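Local structure of transferrin (Manduca sexta, 6WB6) at residues N103-L108 and L252-S257; L111-T116 and T157-S162; N141-S146 and G347-V352; R376-I381 and A601-S606; L559-R564 and A576-A581. The protein binds one ferric ion per molecule together with carbonate and carries iron as a secreted glycoprotein. All blocks are in the same frame, centred on the assembly; numbering follows the deposited sequence.

Contact 1: N103-L108 and L252-S257; sequences NNLDQL and LCVDGS
L105 and L252 run antiparallel alongside each other, and their CD2 methyls meet at 3.4 Å, closer than carbons usually pack. With CG anti to its backbone N (chi1 177°), L252 leans out of its strand toward the 3-10 turn 105-108. The same L252 CD2 then meets CD2 of L108 tip to tip at 3.7 Å, so one methyl serves two leucines of that turn. The other branch of L105 crosses V254 at a slant, CD1 lying 3.8 Å from V254 CA. All this packs against a tight hairpin: strands 249-252 and 258-260 are antiparallel, and residues 253-257 make the bend, which C253 pins to C266 by a disulfide. The facing loop is shaped by an Asx turn, in which N104 OD1 accepts from D106 N. Farther out the backbones touch directly at G256, where a CB would run into N103 O. Two CA-H...O contacts link the chains there, N103 CA to G256 O at 3.3 Å and G256 CA to N103 O at 3.4 Å. A water accepts from L105 N at 3.2 Å and donates to V254 O. V254 also touches two sugars of an attached glycan.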
# COMPACT_ATOMS: atom_id res chain seq x y z
N ASN A 103 -36.47 13.31 -11.56
CA ASN A 103 -36.33 13.78 -12.93
C ASN A 103 -35.03 14.55 -13.13
O ASN A 103 -34.87 15.21 -14.17
CB ASN A 103 -37.54 14.64 -13.33
CG ASN A 103 -38.88 13.92 -13.12
OD1 ASN A 103 -39.56 14.13 -12.11
ND2 ASN A 103 -39.25 13.06 -14.07
N ASN A 104 -34.08 14.44 -12.20
CA ASN A 104 -32.83 15.18 -12.23
C ASN A 104 -31.87 14.53 -11.24
O ASN A 104 -32.29 14.10 -10.17
CB ASN A 104 -33.06 16.66 -11.86
CG ASN A 104 -31.83 17.54 -12.10
OD1 ASN A 104 -30.80 17.40 -11.44
ND2 ASN A 104 -31.96 18.48 -13.04
N LEU A 105 -30.58 14.46 -11.59
CA LEU A 105 -29.66 13.78 -10.67
C LEU A 105 -29.44 14.56 -9.38
O LEU A 105 -28.93 13.98 -8.42
CB LEU A 105 -28.30 13.49 -11.31
CG LEU A 105 -28.28 12.69 -12.61
CD1 LEU A 105 -26.84 12.46 -12.98
CD2 LEU A 105 -29.01 11.38 -12.47
N ASP A 106 -29.82 15.84 -9.33
CA ASP A 106 -29.80 16.55 -8.06
C ASP A 106 -30.69 15.87 -7.04
O ASP A 106 -30.44 15.96 -5.83
CB ASP A 106 -30.25 17.99 -8.26
CG ASP A 106 -29.21 18.84 -8.96
OD1 ASP A 106 -28.15 18.29 -9.29
OD2 ASP A 106 -29.46 20.04 -9.16
N GLN A 107 -31.71 15.18 -7.49
CA GLN A 107 -32.67 14.53 -6.62
C GLN A 107 -32.18 13.20 -6.09
O GLN A 107 -32.94 12.50 -5.41
CB GLN A 107 -33.99 14.38 -7.37
CG GLN A 107 -34.66 15.74 -7.60
CD GLN A 107 -35.58 15.76 -8.78
OE1 GLN A 107 -36.17 14.74 -9.13
NE2 GLN A 107 -35.70 16.91 -9.42
N LEU A 108 -30.93 12.83 -6.37
CA LEU A 108 -30.35 11.71 -5.66
C LEU A 108 -30.09 12.07 -4.21
O LEU A 108 -29.91 11.17 -3.38
CB LEU A 108 -29.05 11.24 -6.34
CG LEU A 108 -29.27 10.52 -7.69
CD1 LEU A 108 -27.95 10.14 -8.33
CD2 LEU A 108 -30.18 9.27 -7.52
N LEU A 252 -31.34 5.27 -14.19
CA LEU A 252 -31.48 6.71 -14.16
C LEU A 252 -30.35 7.29 -15.00
O LEU A 252 -29.17 6.99 -14.75
CB LEU A 252 -31.44 7.21 -12.72
CG LEU A 252 -31.50 8.73 -12.53
CD1 LEU A 252 -32.87 9.30 -12.90
CD2 LEU A 252 -31.15 9.11 -11.09
N CYS A 253 -30.71 8.07 -16.02
CA CYS A 253 -29.75 8.65 -16.96
C CYS A 253 -29.32 10.05 -16.52
O CYS A 253 -30.00 10.71 -15.73
CB CYS A 253 -30.37 8.69 -18.36
SG CYS A 253 -31.15 7.12 -18.86
N VAL A 254 -28.14 10.48 -17.00
CA VAL A 254 -27.68 11.83 -16.65
C VAL A 254 -28.74 12.86 -17.03
O VAL A 254 -28.88 13.89 -16.36
CB VAL A 254 -26.32 12.15 -17.31
CG1 VAL A 254 -25.83 13.57 -16.89
CG2 VAL A 254 -25.29 11.12 -16.94
N ASP A 255 -29.47 12.62 -18.12
CA ASP A 255 -30.69 13.34 -18.49
C ASP A 255 -31.56 13.73 -17.30
O ASP A 255 -32.27 14.75 -17.32
CB ASP A 255 -31.50 12.42 -19.43
CG ASP A 255 -31.97 13.12 -20.67
OD1 ASP A 255 -32.11 14.35 -20.65
OD2 ASP A 255 -32.22 12.41 -21.66
N GLY A 256 -31.53 12.92 -16.24
CA GLY A 256 -32.58 12.89 -15.27
C GLY A 256 -33.72 11.98 -15.67
O GLY A 256 -34.64 11.78 -14.86
N SER A 257 -33.71 11.44 -16.89
CA SER A 257 -34.74 10.56 -17.38
C SER A 257 -34.50 9.13 -16.90
O SER A 257 -33.44 8.81 -16.36
CB SER A 257 -34.80 10.59 -18.91
OG SER A 257 -33.59 10.14 -19.51
O HOH W 1 -30.02 15.29 -14.58

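Contact 2: L111-T116 and T157-S162; sequences LRSCHT and TFFAKS. With CO3 (carbonate ion), chain G.
S113 and F159 meet in a CH-pi contact at the edge of a beta sheet, where strand 112-114 runs parallel to the chain that leaves helix 147-158 and becomes strand 161-163. S113 CB sits over the ring centre, 3.6 Å from the F159 centroid and nearly on the ring normal. F158 CD2 covers the opposite face, offset toward the rim. H115 turns its edge to the F159 ring in an offset edge-to-face pair, planes at 63° and centroids 5.6 Å apart. S113 OG, set between its backbone N and carbonyl carbon (chi1 64°), lies 2.9 Å from H115 NE2 in a hydrogen bond that either could donate. The same oxygen is 2.6 Å from S162 OG, the proton there being unsettled. Backbone bonds tie the chains: S113 N to K161 O, nearly straight at 2.8 Å, and A160 N to L111 O at 2.9 Å. An alanine at F159 would probably open a gap between S113 and F158 and take the aromatic face away from the edge of H115. Just past the strand, T116 OG1 donates to carbonate O2 at 2.8 Å, an anion also held by R120, V122 and G123. H115 ND1 bonds to G123 O, F159 leans on L131 of helix 121-131, and strand 218-222 flanks 112-114, with C114 bridged to C210.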
# COMPACT_ATOMS: atom_id res chain seq x y z
N LEU A 111 -31.44 10.30 -0.73
CA LEU A 111 -31.86 8.93 -0.98
C LEU A 111 -31.03 7.95 -0.16
O LEU A 111 -29.92 8.25 0.29
CB LEU A 111 -31.72 8.58 -2.46
CG LEU A 111 -32.59 9.32 -3.46
CD1 LEU A 111 -32.30 8.74 -4.83
CD2 LEU A 111 -34.04 9.21 -3.15
N ARG A 112 -31.60 6.77 0.07
CA ARG A 112 -30.85 5.64 0.59
C ARG A 112 -30.14 4.93 -0.57
O ARG A 112 -30.80 4.38 -1.46
CB ARG A 112 -31.78 4.68 1.32
CG ARG A 112 -32.63 5.32 2.42
CD ARG A 112 -33.42 4.23 3.13
NE ARG A 112 -34.47 3.71 2.25
CZ ARG A 112 -35.62 4.33 2.04
NH1 ARG A 112 -35.87 5.47 2.67
NH2 ARG A 112 -36.51 3.81 1.21
N SER A 113 -28.81 4.94 -0.53
CA SER A 113 -27.95 4.59 -1.67
C SER A 113 -27.24 3.26 -1.45
O SER A 113 -26.79 2.96 -0.34
CB SER A 113 -26.90 5.67 -1.90
OG SER A 113 -26.00 5.78 -0.82
N CYS A 114 -27.14 2.47 -2.52
CA CYS A 114 -26.56 1.14 -2.48
C CYS A 114 -25.33 1.10 -3.36
O CYS A 114 -25.43 1.24 -4.59
CB CYS A 114 -27.57 0.08 -2.93
SG CYS A 114 -29.12 0.07 -2.05
N HIS A 115 -24.19 0.85 -2.75
CA HIS A 115 -22.90 0.97 -3.40
C HIS A 115 -22.24 -0.39 -3.41
O HIS A 115 -22.47 -1.23 -2.53
CB HIS A 115 -21.98 1.98 -2.67
CG HIS A 115 -22.52 3.38 -2.65
ND1 HIS A 115 -22.11 4.35 -3.55
CD2 HIS A 115 -23.46 3.97 -1.88
CE1 HIS A 115 -22.79 5.46 -3.34
NE2 HIS A 115 -23.60 5.26 -2.31
N THR A 116 -21.38 -0.61 -4.39
CA THR A 116 -20.60 -1.84 -4.42
C THR A 116 -19.67 -1.91 -3.23
O THR A 116 -19.65 -2.89 -2.49
CB THR A 116 -19.81 -1.92 -5.72
OG1 THR A 116 -18.90 -0.81 -5.79
CG2 THR A 116 -20.74 -1.88 -6.87
N THR A 157 -23.54 12.95 4.19
CA THR A 157 -24.36 14.16 4.22
C THR A 157 -25.30 14.28 3.03
O THR A 157 -26.32 14.97 3.13
CB THR A 157 -23.42 15.38 4.28
OG1 THR A 157 -22.87 15.47 5.59
CG2 THR A 157 -24.13 16.67 3.90
N PHE A 158 -24.99 13.66 1.90
CA PHE A 158 -25.83 13.78 0.71
C PHE A 158 -26.90 12.70 0.69
O PHE A 158 -28.07 12.97 0.45
CB PHE A 158 -24.95 13.71 -0.54
CG PHE A 158 -25.67 13.97 -1.85
CD1 PHE A 158 -26.05 15.25 -2.23
CD2 PHE A 158 -25.88 12.95 -2.75
CE1 PHE A 158 -26.66 15.49 -3.45
CE2 PHE A 158 -26.49 13.19 -3.98
CZ PHE A 158 -26.87 14.45 -4.32
N PHE A 159 -26.49 11.46 0.92
CA PHE A 159 -27.42 10.36 1.01
C PHE A 159 -27.91 10.25 2.45
O PHE A 159 -27.21 10.61 3.40
CB PHE A 159 -26.76 9.07 0.53
CG PHE A 159 -26.32 9.12 -0.93
CD1 PHE A 159 -27.24 9.35 -1.94
CD2 PHE A 159 -25.00 8.93 -1.29
CE1 PHE A 159 -26.86 9.41 -3.28
CE2 PHE A 159 -24.61 8.98 -2.62
CZ PHE A 159 -25.54 9.21 -3.62
N ALA A 160 -29.17 9.84 2.59
CA ALA A 160 -29.75 9.61 3.91
C ALA A 160 -29.06 8.45 4.59
O ALA A 160 -28.67 8.53 5.76
CB ALA A 160 -31.24 9.32 3.78
N LYS A 161 -28.93 7.34 3.88
CA LYS A 161 -28.24 6.17 4.34
C LYS A 161 -27.56 5.56 3.13
O LYS A 161 -27.95 5.83 1.99
CB LYS A 161 -29.19 5.15 4.98
CG LYS A 161 -30.00 5.64 6.13
CD LYS A 161 -30.77 4.47 6.77
CE LYS A 161 -31.28 4.84 8.15
NZ LYS A 161 -32.31 3.88 8.60
N SER A 162 -26.54 4.75 3.38
CA SER A 162 -25.89 4.06 2.27
C SER A 162 -25.41 2.70 2.76
O SER A 162 -25.54 2.35 3.93
CB SER A 162 -24.74 4.87 1.71
OG SER A 162 -25.09 6.25 1.56
C CO3 G . -16.97 -1.45 -9.05
O1 CO3 G . -16.50 -2.51 -8.46
O2 CO3 G . -17.65 -0.65 -8.32
O3 CO3 G . -16.76 -1.15 -10.30

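Contact 3: N141-S146 and G347-V352; sequences NDHSIS and GAPELV
H143 has the largest share of this surface contact, presenting the edge of its imidazole to P349 and L351. NE2 lies 3.0 Å from P349 O, almost in the ring plane, but the bond is weak because the N-H is bent well off the line to the oxygen (124°). The same nitrogen packs against the pyrrolidine, 3.4 Å from P349 CG, so the proline gives the ring both an acceptor and an apolar flank. Next along the edge, CE1 sits 3.8 Å from L351 CB. L351 has CG anti to its backbone N (chi1 -178°). Its side chain passes H143 the other way, and L351 CD1 lies 3.9 Å from H143 ND1. The two partner segments belong to different parts of the molecule: 141-146 is the loop between helices 121-131 and 147-158, while 347-352 leads from helix 338-342 into strand 352-357, consistent with a connection between the two lobes of a transferrin. L351 reaches beyond the contact to P147 and to S599 on helix 597-611. N141 makes the straighter polar link. Its ND2 donates to A348 O at 3.0 Å and 160°, with the oxygen close to the plane of the amide. The peptide bond from A348 to P349 is cis. In the opposing loop D142 OD1 accepts from S144 N at 3.0 Å to close an Asx turn that carries H143 between them, and S146 OG caps helix 147-158 through E149 N.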
# COMPACT_ATOMS: atom_id res chain seq x y z
N ASN A 141 -13.45 20.08 0.32
CA ASN A 141 -12.18 20.75 0.54
C ASN A 141 -12.06 21.31 1.95
O ASN A 141 -11.33 22.28 2.18
CB ASN A 141 -11.97 21.85 -0.49
CG ASN A 141 -12.93 23.01 -0.34
OD1 ASN A 141 -13.97 22.89 0.32
ND2 ASN A 141 -12.58 24.14 -0.96
N ASP A 142 -12.80 20.73 2.90
CA ASP A 142 -12.57 21.00 4.31
C ASP A 142 -11.18 20.48 4.64
O ASP A 142 -10.93 19.28 4.59
CB ASP A 142 -13.67 20.33 5.16
CG ASP A 142 -13.46 20.48 6.66
OD1 ASP A 142 -12.48 21.11 7.07
OD2 ASP A 142 -14.28 19.95 7.44
N HIS A 143 -10.25 21.37 4.94
CA HIS A 143 -8.88 20.93 5.15
C HIS A 143 -8.56 20.64 6.61
O HIS A 143 -7.42 20.29 6.92
CB HIS A 143 -7.90 21.94 4.56
CG HIS A 143 -7.77 21.83 3.08
ND1 HIS A 143 -7.13 20.77 2.47
CD2 HIS A 143 -8.22 22.62 2.08
CE1 HIS A 143 -7.17 20.93 1.16
NE2 HIS A 143 -7.83 22.04 0.89
N SER A 144 -9.55 20.70 7.51
CA SER A 144 -9.31 20.15 8.83
C SER A 144 -9.22 18.63 8.79
O SER A 144 -8.65 18.03 9.72
CB SER A 144 -10.40 20.61 9.81
OG SER A 144 -11.69 20.64 9.22
N ILE A 145 -9.69 17.99 7.72
CA ILE A 145 -9.64 16.54 7.61
C ILE A 145 -9.01 16.15 6.26
O ILE A 145 -8.78 16.98 5.39
CB ILE A 145 -11.03 15.89 7.76
CG1 ILE A 145 -11.97 16.44 6.70
CG2 ILE A 145 -11.59 16.14 9.15
CD1 ILE A 145 -13.41 15.85 6.78
N SER A 146 -8.75 14.86 6.11
CA SER A 146 -8.13 14.34 4.92
C SER A 146 -9.10 14.28 3.74
O SER A 146 -10.32 14.29 3.92
CB SER A 146 -7.63 12.94 5.17
OG SER A 146 -8.74 12.10 5.37
N GLY A 347 -11.81 19.48 -5.12
CA GLY A 347 -11.93 20.91 -5.17
C GLY A 347 -10.66 21.61 -4.73
O GLY A 347 -9.93 21.14 -3.86
N ALA A 348 -10.41 22.76 -5.34
CA ALA A 348 -9.24 23.55 -4.98
C ALA A 348 -9.36 24.05 -3.54
O ALA A 348 -10.46 24.35 -3.06
CB ALA A 348 -9.10 24.74 -5.93
N PRO A 349 -8.24 24.13 -2.80
CA PRO A 349 -6.92 23.66 -3.24
C PRO A 349 -6.77 22.14 -3.05
O PRO A 349 -6.99 21.68 -1.94
CB PRO A 349 -5.96 24.41 -2.32
CG PRO A 349 -6.75 24.58 -1.04
CD PRO A 349 -8.21 24.63 -1.42
N GLU A 350 -6.42 21.39 -4.10
CA GLU A 350 -6.21 19.96 -3.92
C GLU A 350 -5.11 19.72 -2.88
O GLU A 350 -4.04 20.34 -2.93
CB GLU A 350 -5.87 19.31 -5.26
CG GLU A 350 -6.90 19.58 -6.40
CD GLU A 350 -8.24 18.85 -6.22
OE1 GLU A 350 -9.19 19.19 -6.96
OE2 GLU A 350 -8.36 17.95 -5.37
N LEU A 351 -5.37 18.85 -1.92
CA LEU A 351 -4.41 18.67 -0.84
C LEU A 351 -3.18 17.94 -1.35
O LEU A 351 -3.28 17.00 -2.13
CB LEU A 351 -5.02 17.91 0.34
CG LEU A 351 -4.06 17.74 1.52
CD1 LEU A 351 -3.66 19.10 2.12
CD2 LEU A 351 -4.66 16.85 2.56
N VAL A 352 -2.01 18.37 -0.88
CA VAL A 352 -0.74 17.79 -1.29
C VAL A 352 0.02 17.43 -0.03
O VAL A 352 0.04 18.20 0.93
CB VAL A 352 0.07 18.76 -2.16
CG1 VAL A 352 1.49 18.23 -2.43
CG2 VAL A 352 -0.66 19.04 -3.46

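Contact 4: R376-I381 and A601-S606; sequences RDIRPI and AHTPLS
I378 and T603 meet just after a Schellman motif ends helix 360-375, with D377 at positive phi as its C-prime residue; the chain then runs through a cis peptide into P380, along a face of helix 597-611. The close packing is on the I378 side. Its CG2 crosses T603 at a slant, 3.4 Å from OG1 and 3.7 Å from CG2, while CD1 reaches a turn farther along the helix to S606 CB at 3.8 Å. T603 OG1, anti to the carbonyl carbon of its own residue (chi1 -75°), donates to P380 O at 2.7 Å, in the carbonyl plane and on a lone pair. The hydroxyl also lies against the proline ring, 3.4 Å from CD. A valine in place of T603 would probably leave P380 O without this donor. S606 turns its OG back to its own helix, bonding to H602 O at 2.9 Å beside the S606 backbone N; P604, between them, kinks the helix. The other side is looser. H602 borders the R379-P380 backbone, but the orientation of its ring is uncertain, and the R379 side chain leads away, its guanidinium held by carbonyls of I342, R344 and F374. R376 likewise turns elsewhere, to salt bridges with D60 and D57; D57 is a predicted iron ligand, although Y90 and Y204 are the residues seen on the metal. Within its own segment R379 NH1 donates to I378 O at 3.0 Å, from 59° above the carbonyl plane.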
# COMPACT_ATOMS: atom_id res chain seq x y z
N ARG A 376 -3.66 5.98 -9.48
CA ARG A 376 -4.35 4.90 -8.79
C ARG A 376 -5.33 5.41 -7.74
O ARG A 376 -5.66 4.68 -6.80
CB ARG A 376 -3.34 3.96 -8.16
CG ARG A 376 -2.51 3.17 -9.18
CD ARG A 376 -3.29 1.99 -9.74
NE ARG A 376 -2.66 1.47 -10.96
CZ ARG A 376 -2.98 0.32 -11.55
NH1 ARG A 376 -3.91 -0.46 -11.03
NH2 ARG A 376 -2.35 -0.05 -12.66
N ASP A 377 -5.75 6.67 -7.86
CA ASP A 377 -6.82 7.26 -7.06
C ASP A 377 -6.47 7.39 -5.58
O ASP A 377 -7.36 7.42 -4.73
CB ASP A 377 -8.14 6.48 -7.20
CG ASP A 377 -9.35 7.35 -6.83
OD1 ASP A 377 -9.48 8.43 -7.44
OD2 ASP A 377 -10.10 7.01 -5.91
N ILE A 378 -5.18 7.48 -5.26
CA ILE A 378 -4.74 7.71 -3.89
C ILE A 378 -4.56 9.20 -3.71
O ILE A 378 -3.98 9.86 -4.58
CB ILE A 378 -3.44 6.95 -3.59
CG1 ILE A 378 -3.67 5.45 -3.76
CG2 ILE A 378 -2.91 7.27 -2.19
CD1 ILE A 378 -2.41 4.65 -3.47
N ARG A 379 -5.14 9.74 -2.63
CA ARG A 379 -5.22 11.18 -2.37
C ARG A 379 -5.03 11.35 -0.87
O ARG A 379 -5.67 10.63 -0.08
CB ARG A 379 -6.55 11.79 -2.80
CG ARG A 379 -6.88 11.62 -4.27
CD ARG A 379 -6.04 12.52 -5.14
NE ARG A 379 -6.51 12.50 -6.52
CZ ARG A 379 -6.24 11.54 -7.41
NH1 ARG A 379 -5.48 10.50 -7.07
NH2 ARG A 379 -6.73 11.63 -8.64
N PRO A 380 -4.20 12.30 -0.43
CA PRO A 380 -3.50 13.41 -1.09
C PRO A 380 -2.44 13.07 -2.14
O PRO A 380 -1.76 12.04 -2.11
CB PRO A 380 -2.82 14.12 0.09
CG PRO A 380 -2.70 13.09 1.15
CD PRO A 380 -3.93 12.27 1.02
N ILE A 381 -2.34 13.99 -3.10
CA ILE A 381 -1.28 13.95 -4.10
C ILE A 381 0.05 14.02 -3.39
O ILE A 381 0.25 14.82 -2.47
CB ILE A 381 -1.44 15.11 -5.08
CG1 ILE A 381 -2.72 14.94 -5.89
CG2 ILE A 381 -0.24 15.23 -6.02
CD1 ILE A 381 -3.31 16.26 -6.36
N ALA A 601 -0.32 10.00 6.84
CA ALA A 601 -0.13 8.57 6.70
C ALA A 601 -0.91 8.01 5.52
O ALA A 601 -0.52 6.98 4.97
CB ALA A 601 -0.57 7.86 7.99
N HIS A 602 -1.99 8.66 5.11
CA HIS A 602 -2.93 7.97 4.23
C HIS A 602 -2.25 7.51 2.95
O HIS A 602 -2.27 6.32 2.61
CB HIS A 602 -4.13 8.87 3.91
CG HIS A 602 -5.14 8.19 3.06
ND1 HIS A 602 -5.11 8.24 1.68
CD2 HIS A 602 -6.19 7.40 3.39
CE1 HIS A 602 -6.10 7.52 1.20
NE2 HIS A 602 -6.77 7.00 2.21
N THR A 603 -1.67 8.44 2.20
CA THR A 603 -1.15 8.07 0.88
C THR A 603 -0.04 7.04 0.96
O THR A 603 -0.10 6.04 0.20
CB THR A 603 -0.72 9.32 0.11
OG1 THR A 603 -1.89 9.99 -0.36
CG2 THR A 603 0.18 8.97 -1.09
N PRO A 604 0.98 7.18 1.80
CA PRO A 604 1.98 6.10 1.89
C PRO A 604 1.41 4.77 2.33
O PRO A 604 1.85 3.74 1.82
CB PRO A 604 3.01 6.64 2.89
CG PRO A 604 2.46 7.92 3.40
CD PRO A 604 1.47 8.43 2.42
N LEU A 605 0.45 4.75 3.27
CA LEU A 605 -0.07 3.44 3.69
C LEU A 605 -1.02 2.87 2.65
O LEU A 605 -1.19 1.64 2.58
CB LEU A 605 -0.79 3.52 5.04
CG LEU A 605 -0.17 4.09 6.31
CD1 LEU A 605 -1.00 3.60 7.51
CD2 LEU A 605 1.28 3.74 6.52
N SER A 606 -1.65 3.72 1.85
CA SER A 606 -2.45 3.21 0.74
C SER A 606 -1.54 2.63 -0.33
O SER A 606 -1.88 1.63 -0.95
CB SER A 606 -3.33 4.29 0.15
OG SER A 606 -4.27 4.81 1.10

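Contact 5: L559-R564 and A576-A581; sequences LLCLNR and ATCNVA
The disulfide between C561 and C578 is the apolar centre here, SG to SG at 2.1 Å, with a left-handed twist about the S-S bond (chi3 -91°). L559 CB presses on C578 SG at 3.4 Å. On another flank L562 and V580 are aligned side against side, L562 CD1 meeting V580 CG2 at 4.0 Å. C561 SG is roofed by the R564 guanidinium, lying 3.5 Å from the plane of that group and toward its rim. The bridge closes a short loop: strand 557-560 pairs antiparallel with 569-570, and the chain then returns to strand 581-582, so that 557-560 and 581-582 both pair with 437-443. At the way in, V580 and A581 form a classic beta bulge opposite A438. Between strand and R564 the backbone folds as an inverse gamma turn centred on C561, then a type I turn from C561 to R564. Outward from the sulphurs the amide of N563 works with both ends. CG stands between its backbone N and carbonyl carbon (chi1 60°); OD1 accepts from N579 N at 2.9 Å, and ND2 donates to T577 O at 2.7 Å. R564, extended from CG to NE, grips T577 side-on at the rim: NE to T577 O at 2.9 Å and NH2 to T577 OG1 at 3.1 Å. The N563 and R564 donors reach T577 O from opposite faces of its carbonyl plane, and R564 NH2 has a second partner in a salt bridge to D570.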
# COMPACT_ATOMS: atom_id res chain seq x y z
N LEU A 559 14.41 -16.89 24.05
CA LEU A 559 14.35 -15.48 24.41
C LEU A 559 13.97 -15.35 25.88
O LEU A 559 13.13 -16.09 26.37
CB LEU A 559 13.34 -14.74 23.54
CG LEU A 559 13.68 -14.91 22.06
CD1 LEU A 559 12.65 -14.19 21.18
CD2 LEU A 559 15.12 -14.40 21.78
N LEU A 560 14.65 -14.44 26.57
CA LEU A 560 14.34 -14.06 27.94
C LEU A 560 13.37 -12.89 27.88
O LEU A 560 13.76 -11.80 27.43
CB LEU A 560 15.61 -13.68 28.69
CG LEU A 560 15.49 -13.17 30.11
CD1 LEU A 560 14.90 -14.27 30.97
CD2 LEU A 560 16.84 -12.71 30.64
N CYS A 561 12.14 -13.10 28.35
CA CYS A 561 11.04 -12.13 28.22
C CYS A 561 11.13 -11.04 29.29
O CYS A 561 10.25 -10.87 30.13
CB CYS A 561 9.71 -12.86 28.30
SG CYS A 561 9.64 -14.33 27.32
N LEU A 562 12.21 -10.27 29.23
CA LEU A 562 12.36 -9.19 30.19
C LEU A 562 11.19 -8.21 30.15
O LEU A 562 10.97 -7.47 31.12
CB LEU A 562 13.69 -8.46 29.95
CG LEU A 562 14.95 -9.30 30.26
CD1 LEU A 562 16.24 -8.68 29.73
CD2 LEU A 562 15.04 -9.49 31.76
N ASN A 563 10.42 -8.19 29.06
CA ASN A 563 9.26 -7.30 29.00
C ASN A 563 8.09 -7.79 29.84
O ASN A 563 7.26 -6.99 30.26
CB ASN A 563 8.76 -7.14 27.58
CG ASN A 563 8.33 -8.45 26.98
OD1 ASN A 563 9.07 -9.43 27.05
ND2 ASN A 563 7.13 -8.50 26.41
N ARG A 564 7.99 -9.09 30.09
CA ARG A 564 6.80 -9.61 30.76
C ARG A 564 6.90 -9.44 32.27
O ARG A 564 7.97 -9.62 32.87
CB ARG A 564 6.59 -11.07 30.42
CG ARG A 564 6.50 -11.30 28.95
CD ARG A 564 6.21 -12.74 28.66
NE ARG A 564 6.03 -13.00 27.23
CZ ARG A 564 5.98 -14.21 26.69
NH1 ARG A 564 6.12 -15.28 27.47
NH2 ARG A 564 5.82 -14.35 25.39
N ALA A 576 8.27 -10.57 19.41
CA ALA A 576 7.33 -9.46 19.51
C ALA A 576 6.66 -9.36 20.88
O ALA A 576 6.12 -8.31 21.21
CB ALA A 576 6.25 -9.53 18.43
N THR A 577 6.69 -10.42 21.70
CA THR A 577 6.14 -10.34 23.05
C THR A 577 7.12 -10.83 24.12
O THR A 577 6.76 -10.90 25.30
CB THR A 577 4.83 -11.14 23.15
OG1 THR A 577 5.10 -12.53 22.96
CG2 THR A 577 3.83 -10.66 22.10
N CYS A 578 8.35 -11.16 23.73
CA CYS A 578 9.39 -11.69 24.62
C CYS A 578 10.67 -10.96 24.23
O CYS A 578 11.39 -11.40 23.33
CB CYS A 578 9.56 -13.20 24.49
SG CYS A 578 10.78 -13.88 25.66
N ASN A 579 10.93 -9.84 24.89
CA ASN A 579 11.89 -8.88 24.37
C ASN A 579 12.33 -7.95 25.48
O ASN A 579 11.86 -8.04 26.62
CB ASN A 579 11.29 -8.08 23.22
CG ASN A 579 10.01 -7.34 23.64
OD1 ASN A 579 10.05 -6.40 24.43
ND2 ASN A 579 8.87 -7.78 23.10
N VAL A 580 13.23 -7.04 25.13
CA VAL A 580 13.61 -5.94 25.99
C VAL A 580 12.88 -4.67 25.61
O VAL A 580 12.25 -4.03 26.46
CB VAL A 580 15.14 -5.72 25.95
CG1 VAL A 580 15.53 -4.74 27.04
CG2 VAL A 580 15.87 -7.04 26.10
N ALA A 581 12.96 -4.29 24.34
CA ALA A 581 12.24 -3.13 23.84
C ALA A 581 11.95 -3.34 22.37
O ALA A 581 12.71 -4.00 21.66
CB ALA A 581 13.04 -1.82 24.03
O HOH W 2 13.97 -11.34 24.75

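Overall arrangement
Contacts 4 and 5 are buried, contacts 1 and 2 partly so, and contact 3 lies at the surface. Contacts 1 and 2 adjoin in the first transferrin repeat: L108 O meets F159 CE1 at 3.5 Å, and the chain between the halves of contact 1 contains all of contact 2. One joins through leucines near a glycan, the other through aromatics and hydroxyls leading to carbonate. Contacts 3 and 4 also touch, with a probable hydrogen bond from I381 N to L351 O, and both involve helix 597-611, contact 3 through outside packing. Contact 5 stands apart in the second repeat, its centre about 62 Å from that of contact 1, and is the one closed by a disulfide between its own segments.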